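Local coordinates for protein peptidoglycan N-acetylglucosamine deacetylase (Agathobacter rectalis, PDB 5JMU) that probably removes acetyl groups from N-acetylglucosamine of peptidoglycan, working through a zinc-dependent catalytic domain of the carbohydrate esterase family 4 (NodB) type, at residues P17-I22 with S177-V182; D149-S154 with P218-R223; S77-Y82 with F93-Q98. All coordinates share one frame; numbering follows the deposited sequence.

Interaction 1 (P17-I22 with S177-V182). With ACT (acetate ion), chain B.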
# COMPACT_ATOMS: atom_id res chain seq x y z
N PRO A 17 -15.32 -0.58 10.00
CA PRO A 17 -15.63 0.25 8.82
C PRO A 17 -16.92 -0.15 8.16
O PRO A 17 -17.32 0.54 7.21
CB PRO A 17 -14.45 -0.02 7.87
CG PRO A 17 -14.11 -1.45 8.17
CD PRO A 17 -14.28 -1.58 9.70
N GLY A 18 -17.61 -1.19 8.65
CA GLY A 18 -18.84 -1.63 8.02
C GLY A 18 -18.63 -2.92 7.26
O GLY A 18 -17.68 -3.66 7.48
N ASN A 19 -19.52 -3.18 6.32
CA ASN A 19 -19.47 -4.44 5.61
C ASN A 19 -19.24 -4.23 4.11
O ASN A 19 -19.60 -3.17 3.57
CB ASN A 19 -20.76 -5.21 5.86
CG ASN A 19 -20.93 -5.53 7.32
OD1 ASN A 19 -20.00 -5.99 7.98
ND2 ASN A 19 -22.09 -5.17 7.87
N LYS A 20 -18.67 -5.25 3.47
CA LYS A 20 -18.34 -5.22 2.03
C LYS A 20 -17.49 -3.99 1.73
O LYS A 20 -17.86 -3.11 0.94
CB LYS A 20 -19.61 -5.29 1.18
CG LYS A 20 -20.24 -6.68 1.25
CD LYS A 20 -21.60 -6.76 0.58
CE LYS A 20 -21.46 -6.89 -0.87
NZ LYS A 20 -22.76 -7.30 -1.44
N ILE A 21 -16.30 -3.98 2.34
CA ILE A 21 -15.37 -2.85 2.25
C ILE A 21 -14.21 -3.25 1.36
O ILE A 21 -13.70 -4.36 1.48
CB ILE A 21 -14.82 -2.45 3.63
CG1 ILE A 21 -15.98 -2.09 4.60
CG2 ILE A 21 -13.76 -1.34 3.50
CD1 ILE A 21 -16.89 -0.96 4.09
N ILE A 22 -13.78 -2.34 0.48
CA ILE A 22 -12.55 -2.55 -0.30
C ILE A 22 -11.61 -1.37 -0.10
O ILE A 22 -11.98 -0.20 -0.39
CB ILE A 22 -12.84 -2.72 -1.81
CG1 ILE A 22 -13.81 -3.90 -2.03
CG2 ILE A 22 -11.51 -2.97 -2.57
CD1 ILE A 22 -14.37 -3.97 -3.43
N SER A 177 -13.92 -13.15 -1.11
CA SER A 177 -13.53 -13.99 0.00
C SER A 177 -13.57 -13.28 1.34
O SER A 177 -13.44 -13.95 2.35
CB SER A 177 -12.11 -14.52 -0.19
OG SER A 177 -12.07 -15.26 -1.39
N HIS A 178 -13.73 -11.95 1.34
CA HIS A 178 -13.51 -11.17 2.56
C HIS A 178 -14.57 -10.13 2.73
O HIS A 178 -14.92 -9.45 1.79
CB HIS A 178 -12.14 -10.44 2.53
CG HIS A 178 -10.98 -11.38 2.39
ND1 HIS A 178 -10.60 -12.26 3.38
CD2 HIS A 178 -10.11 -11.56 1.36
CE1 HIS A 178 -9.56 -12.98 2.94
NE2 HIS A 178 -9.24 -12.57 1.73
N ASN A 179 -15.05 -9.97 3.95
CA ASN A 179 -15.96 -8.87 4.22
C ASN A 179 -15.24 -7.54 4.09
O ASN A 179 -15.83 -6.53 3.67
CB ASN A 179 -16.54 -9.02 5.62
CG ASN A 179 -17.64 -8.02 5.89
OD1 ASN A 179 -18.44 -7.71 5.01
ND2 ASN A 179 -17.69 -7.52 7.12
N VAL A 180 -13.98 -7.53 4.51
CA VAL A 180 -13.14 -6.35 4.42
C VAL A 180 -11.87 -6.71 3.67
O VAL A 180 -11.09 -7.53 4.15
CB VAL A 180 -12.81 -5.79 5.83
CG1 VAL A 180 -11.78 -4.59 5.70
CG2 VAL A 180 -14.12 -5.39 6.55
N SER A 181 -11.67 -6.12 2.49
CA SER A 181 -10.55 -6.48 1.62
C SER A 181 -9.54 -5.37 1.55
O SER A 181 -9.93 -4.21 1.43
CB SER A 181 -11.00 -6.76 0.18
OG SER A 181 -11.90 -7.88 0.11
N VAL A 182 -8.25 -5.74 1.54
CA VAL A 182 -7.16 -4.81 1.23
C VAL A 182 -6.50 -5.40 -0.00
O VAL A 182 -5.90 -6.47 0.06
CB VAL A 182 -6.12 -4.70 2.38
CG1 VAL A 182 -4.95 -3.80 1.98
CG2 VAL A 182 -6.82 -4.19 3.67
C ACT B . -11.29 -13.09 6.64
O ACT B . -11.46 -14.32 6.67
OXT ACT B . -12.05 -12.43 5.87
CH3 ACT B . -10.24 -12.42 7.46
O HOH W 1 -14.46 -6.96 0.56
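I21 and I22 pair with V180 and S181 where two parallel strands of the NodB-type barrel begin. The pairing continues beyond these residues. I21 N donates to N179 O at 2.9 Å, and S181 N donates to I21 O at 2.9 Å, so I21 is bonded through both its N and its O. Ahead of the ladder, the N179 side chain extends the pairing into the loops. Its CG lies anti to the backbone N (chi1 -172°). From there the amide makes two bonds. OD1 accepts from K20 N at 2.9 Å, with the donor well above the carbonyl plane. ND2 donates to N19 OD1 at 2.9 Å, and N19 OD1 lies nearly in the amide plane of N179. The two amide planes are 34° apart. Apolar contact is light: V180 CG2 lies 4.2 Å from I21 CB, on the same face of the sheet, and 4.3 Å from P17 CG in the loop. A water bridges I21 O, H178 O and S181 OG. H178 ND1 turns elsewhere, to an acetate ion probably taken up from the crystallisation liquor; OXT lies 2.9 Å away, near the ring plane. K20 NZ is bonded to N206 O. Strand 21-27 also pairs with strand 209-210, and strand 180-186 with strand 152-153. Helix 164-175 packs through V175 against I22 and S181.

Interaction 2 (D149-S154 with P218-R223)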
# COMPACT_ATOMS: atom_id res chain seq x y z
N ASP A 149 -0.36 -5.12 5.44
CA ASP A 149 -0.12 -6.04 4.34
C ASP A 149 -1.35 -6.03 3.42
O ASP A 149 -1.84 -4.96 3.10
CB ASP A 149 0.21 -7.41 4.93
CG ASP A 149 1.51 -7.38 5.73
OD1 ASP A 149 2.50 -6.76 5.25
OD2 ASP A 149 1.56 -7.95 6.84
N TRP A 150 -1.86 -7.20 3.01
CA TRP A 150 -3.02 -7.23 2.11
C TRP A 150 -3.68 -8.60 2.21
O TRP A 150 -3.07 -9.54 2.71
CB TRP A 150 -2.59 -6.96 0.64
CG TRP A 150 -1.59 -7.98 0.15
CD1 TRP A 150 -1.85 -9.12 -0.60
CD2 TRP A 150 -0.16 -7.94 0.33
NE1 TRP A 150 -0.66 -9.80 -0.85
CE2 TRP A 150 0.38 -9.09 -0.29
CE3 TRP A 150 0.73 -7.04 0.97
CZ2 TRP A 150 1.77 -9.37 -0.30
CZ3 TRP A 150 2.10 -7.33 0.97
CH2 TRP A 150 2.60 -8.47 0.34
N ASN A 151 -4.95 -8.71 1.78
CA ASN A 151 -5.57 -10.02 1.72
C ASN A 151 -6.25 -10.29 0.37
O ASN A 151 -6.95 -11.29 0.25
CB ASN A 151 -6.60 -10.21 2.86
CG ASN A 151 -7.73 -9.20 2.80
OD1 ASN A 151 -7.82 -8.42 1.86
ND2 ASN A 151 -8.61 -9.23 3.80
N VAL A 152 -6.03 -9.43 -0.63
CA VAL A 152 -6.44 -9.74 -2.02
C VAL A 152 -5.27 -9.48 -2.93
O VAL A 152 -4.78 -8.36 -2.99
CB VAL A 152 -7.66 -8.88 -2.46
CG1 VAL A 152 -7.98 -9.07 -3.96
CG2 VAL A 152 -8.84 -9.25 -1.61
N SER A 153 -4.80 -10.53 -3.62
CA SER A 153 -3.76 -10.35 -4.63
C SER A 153 -4.34 -10.04 -5.98
O SER A 153 -5.33 -10.63 -6.40
CB SER A 153 -2.93 -11.59 -4.73
OG SER A 153 -2.26 -11.68 -3.47
N SER A 154 -3.73 -9.07 -6.65
CA SER A 154 -4.16 -8.75 -8.02
C SER A 154 -3.40 -9.58 -9.05
O SER A 154 -3.79 -9.59 -10.21
CB SER A 154 -3.92 -7.27 -8.32
OG SER A 154 -2.53 -7.05 -8.29
N PRO A 218 -9.07 -0.97 10.52
CA PRO A 218 -8.40 -2.25 10.83
C PRO A 218 -7.25 -2.48 9.85
O PRO A 218 -7.40 -2.17 8.67
CB PRO A 218 -9.53 -3.29 10.65
CG PRO A 218 -10.47 -2.65 9.60
CD PRO A 218 -10.43 -1.13 9.97
N MSE A 219 -6.08 -2.92 10.34
CA MSE A 219 -4.97 -3.26 9.45
C MSE A 219 -5.03 -4.74 9.08
O MSE A 219 -5.52 -5.58 9.84
CB MSE A 219 -3.61 -2.97 10.13
CG MSE A 219 -3.38 -1.52 10.55
SE MSE A 219 -3.00 -0.38 9.03
CE MSE A 219 -4.66 0.67 8.93
N SER A 220 -4.49 -5.05 7.91
CA SER A 220 -4.36 -6.44 7.48
C SER A 220 -2.92 -6.83 7.79
O SER A 220 -1.99 -6.20 7.24
CB SER A 220 -4.66 -6.55 5.99
OG SER A 220 -4.48 -7.87 5.53
N HIS A 221 -2.72 -7.81 8.70
CA HIS A 221 -1.37 -8.27 9.05
C HIS A 221 -1.14 -9.72 8.69
O HIS A 221 -1.92 -10.61 9.10
CB HIS A 221 -1.08 -8.12 10.55
CG HIS A 221 -0.90 -6.71 11.00
ND1 HIS A 221 -0.71 -6.37 12.33
CD2 HIS A 221 -0.88 -5.55 10.30
CE1 HIS A 221 -0.59 -5.05 12.43
NE2 HIS A 221 -0.68 -4.53 11.21
N HIS A 222 -0.07 -9.97 7.97
CA HIS A 222 0.34 -11.34 7.70
C HIS A 222 1.05 -11.92 8.91
O HIS A 222 1.29 -11.21 9.89
CB HIS A 222 1.33 -11.36 6.54
CG HIS A 222 0.75 -11.01 5.21
ND1 HIS A 222 1.54 -10.83 4.10
CD2 HIS A 222 -0.53 -10.83 4.80
CE1 HIS A 222 0.78 -10.55 3.05
NE2 HIS A 222 -0.48 -10.54 3.45
N ARG A 223 1.45 -13.19 8.80
CA ARG A 223 2.39 -13.84 9.72
C ARG A 223 3.78 -13.25 9.45
O ARG A 223 4.14 -13.01 8.30
CB ARG A 223 2.40 -15.37 9.48
CG ARG A 223 3.36 -16.16 10.37
CD ARG A 223 3.39 -17.64 10.00
NE ARG A 223 4.16 -18.41 11.00
CZ ARG A 223 5.48 -18.63 10.97
NH1 ARG A 223 6.22 -18.17 9.97
NH2 ARG A 223 6.06 -19.34 11.94
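D149 and W150 meet S220 and H222 where the C-terminal tail lies across the loop leading to strand 152-153 of the NodB-type barrel. Three hydrogen bonds join them. D149 N donates to S220 O at 2.7 Å. H222 N donates to D149 OD2 at 2.8 Å, a nearly straight bond (174°) that uses the anti lone pair. H222 NE2 donates to W150 O at 2.9 Å; NE2 lies in the W150 carbonyl plane, and W150 O lies near the imidazole plane. D149 OD2 also accepts from S120 OG, and H222 ND1 is bonded to S121 OG, so both imidazole nitrogens are engaged and the ring's rotation is fixed. The stacking contacts centre on H222. D149 CB sits over the middle of its ring, a CH-pi contact, and the carboxylate stacks at 27° to it. The indole receives the imidazole edge in a T-shaped pair, planes at 71°. The W150 side chain lies about 8 Å from the zinc ion at the nearest atoms. S220 OG packs 3.5 Å from W150 C. H222 CE1 lies over the centre of the six-membered ring of W150, 3.7 Å from W150 CE2.

Interaction 3 (S77-Y82 with F93-Q98). With ZN (zinc ion), chain C.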
# COMPACT_ATOMS: atom_id res chain seq x y z
N SER A 77 9.02 2.65 0.70
CA SER A 77 10.47 2.72 0.90
C SER A 77 11.07 3.79 -0.00
O SER A 77 10.62 3.94 -1.13
CB SER A 77 11.12 1.35 0.58
OG SER A 77 12.53 1.50 0.50
N ALA A 78 12.05 4.54 0.47
CA ALA A 78 12.64 5.52 -0.43
C ALA A 78 13.37 4.83 -1.57
O ALA A 78 13.16 5.16 -2.74
CB ALA A 78 13.60 6.50 0.35
N SER A 79 14.28 3.91 -1.23
CA SER A 79 15.08 3.26 -2.25
C SER A 79 14.46 2.02 -2.87
O SER A 79 14.82 1.67 -4.00
CB SER A 79 16.45 2.84 -1.68
OG SER A 79 16.27 1.79 -0.73
N HIS A 80 13.60 1.36 -2.10
CA HIS A 80 13.02 0.07 -2.46
C HIS A 80 14.12 -0.91 -2.86
O HIS A 80 13.95 -1.72 -3.79
CB HIS A 80 12.01 0.23 -3.61
CG HIS A 80 11.01 -0.88 -3.70
ND1 HIS A 80 11.22 -2.02 -4.45
CD2 HIS A 80 9.76 -1.01 -3.17
CE1 HIS A 80 10.16 -2.81 -4.37
NE2 HIS A 80 9.26 -2.22 -3.60
N LYS A 81 15.26 -0.85 -2.18
CA LYS A 81 16.33 -1.80 -2.41
C LYS A 81 16.42 -2.73 -1.22
O LYS A 81 16.85 -2.33 -0.12
CB LYS A 81 17.67 -1.09 -2.64
CG LYS A 81 17.76 -0.35 -3.97
CD LYS A 81 19.08 0.39 -4.06
CE LYS A 81 19.08 1.42 -5.18
NZ LYS A 81 20.11 2.47 -4.93
N TYR A 82 16.00 -3.98 -1.41
CA TYR A 82 15.95 -4.94 -0.30
C TYR A 82 17.33 -5.10 0.31
O TYR A 82 17.47 -5.21 1.54
CB TYR A 82 15.41 -6.35 -0.76
CG TYR A 82 13.99 -6.33 -1.31
CD1 TYR A 82 12.91 -6.10 -0.48
CD2 TYR A 82 13.73 -6.54 -2.66
CE1 TYR A 82 11.59 -6.05 -0.99
CE2 TYR A 82 12.40 -6.49 -3.17
CZ TYR A 82 11.34 -6.25 -2.33
OH TYR A 82 10.02 -6.17 -2.80
N PHE A 93 15.35 2.11 9.05
CA PHE A 93 14.71 3.35 9.49
C PHE A 93 15.35 4.56 8.84
O PHE A 93 14.65 5.54 8.61
CB PHE A 93 14.71 3.47 11.03
CG PHE A 93 13.65 2.62 11.65
CD1 PHE A 93 12.31 2.91 11.42
CD2 PHE A 93 13.98 1.47 12.37
CE1 PHE A 93 11.29 2.09 11.96
CE2 PHE A 93 12.98 0.66 12.91
CZ PHE A 93 11.65 0.96 12.70
N ASP A 94 16.64 4.51 8.49
CA ASP A 94 17.19 5.62 7.70
C ASP A 94 16.41 5.77 6.39
O ASP A 94 16.02 6.89 6.00
CB ASP A 94 18.67 5.41 7.40
CG ASP A 94 19.59 5.72 8.59
OD1 ASP A 94 19.15 6.28 9.60
OD2 ASP A 94 20.78 5.37 8.48
N ASP A 95 16.16 4.66 5.72
CA ASP A 95 15.36 4.72 4.50
C ASP A 95 13.91 5.13 4.74
O ASP A 95 13.37 5.95 3.98
CB ASP A 95 15.43 3.35 3.81
CG ASP A 95 14.63 3.31 2.51
OD1 ASP A 95 15.22 3.64 1.45
OD2 ASP A 95 13.44 2.91 2.60
N LEU A 96 13.28 4.61 5.79
CA LEU A 96 11.88 4.95 6.07
C LEU A 96 11.78 6.45 6.34
O LEU A 96 10.87 7.13 5.81
CB LEU A 96 11.38 4.12 7.28
CG LEU A 96 9.96 4.41 7.75
CD1 LEU A 96 9.43 3.15 8.42
CD2 LEU A 96 9.89 5.53 8.79
N GLU A 97 12.73 6.97 7.12
CA GLU A 97 12.72 8.41 7.43
C GLU A 97 12.96 9.28 6.22
O GLU A 97 12.38 10.38 6.11
CB GLU A 97 13.76 8.70 8.53
CG GLU A 97 13.34 8.12 9.87
CD GLU A 97 14.44 8.32 10.92
OE1 GLU A 97 15.45 9.02 10.61
OE2 GLU A 97 14.29 7.76 12.04
N GLN A 98 13.83 8.84 5.31
CA GLN A 98 14.01 9.61 4.07
C GLN A 98 12.68 9.70 3.30
O GLN A 98 12.31 10.78 2.77
CB GLN A 98 15.08 8.93 3.21
CG GLN A 98 16.48 9.25 3.75
CD GLN A 98 17.53 8.30 3.22
OE1 GLN A 98 18.47 7.92 3.94
NE2 GLN A 98 17.37 7.89 1.97
ZN ZN C . 7.18 -2.84 -3.54
O HOH W 2 7.75 -4.55 -2.34
O HOH W 3 5.29 -3.65 -3.59
O HOH W 4 7.50 -4.07 -5.23
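D95 receives four hydrogen bonds from S77, A78 and S79, the turn that carries the zinc ligand H80. Each carboxylate oxygen takes two. OD2 accepts from S77 OG at 2.7 Å and from A78 N at 3.0 Å. Both donors lie on its syn side but reach it from opposite faces of the carboxylate plane. OD1 accepts from S79 N at 2.9 Å through its syn lone pair, and from S79 OG at 3.0 Å, which comes from above the plane. D95 CG lies anti to the backbone N (chi1 -180°), which extends the group from helix 89-107 toward the turn. A78 CB packs 3.5 Å from D95 OD1 and 4.0 Å from Q98 CB. The two serine hydroxyls also accept. S77 OG takes H80 N at 2.8 Å, an ST motif, and S79 OG takes K81 N in an ST turn. This places D95 in the second shell of the zinc site, consistent with its holding the two hydroxyls. H80 NE2 binds the zinc ion at 2.2 Å. With D28 and H76 it forms the Asp-His-His site of the CE4 fold, its histidines in a His-x3-His pattern. Three waters complete it, one hydrogen-bonded to Y82 OH. K81 N-caps helix 82-85, whose I85 touches S77, S79 and D95. The turn follows strand 72-77, beside strand 49-53, while F93 points from helix 89-107 onto helix 132-142.

Interactions 1 and 2 adjoin. N151 of interaction 2 lies against strand 180-186 and probably bonds V182 N and V180 O of interaction 1, and strands 180-186 and 152-153 are neighbours in the same sheet. Interaction 3 lies on the other side of the chain's centre from interaction 1, their centres about 30 Å apart. It is a buried contact, interaction 1 is partly buried, and interaction 2 is a surface contact. Their chemistry differs too. Parallel backbone pairing, extended by the N179 amide, makes the first, and stacked rings with mixed bonds the second. In the third, one carboxylate collects the donors of a turn beside the zinc.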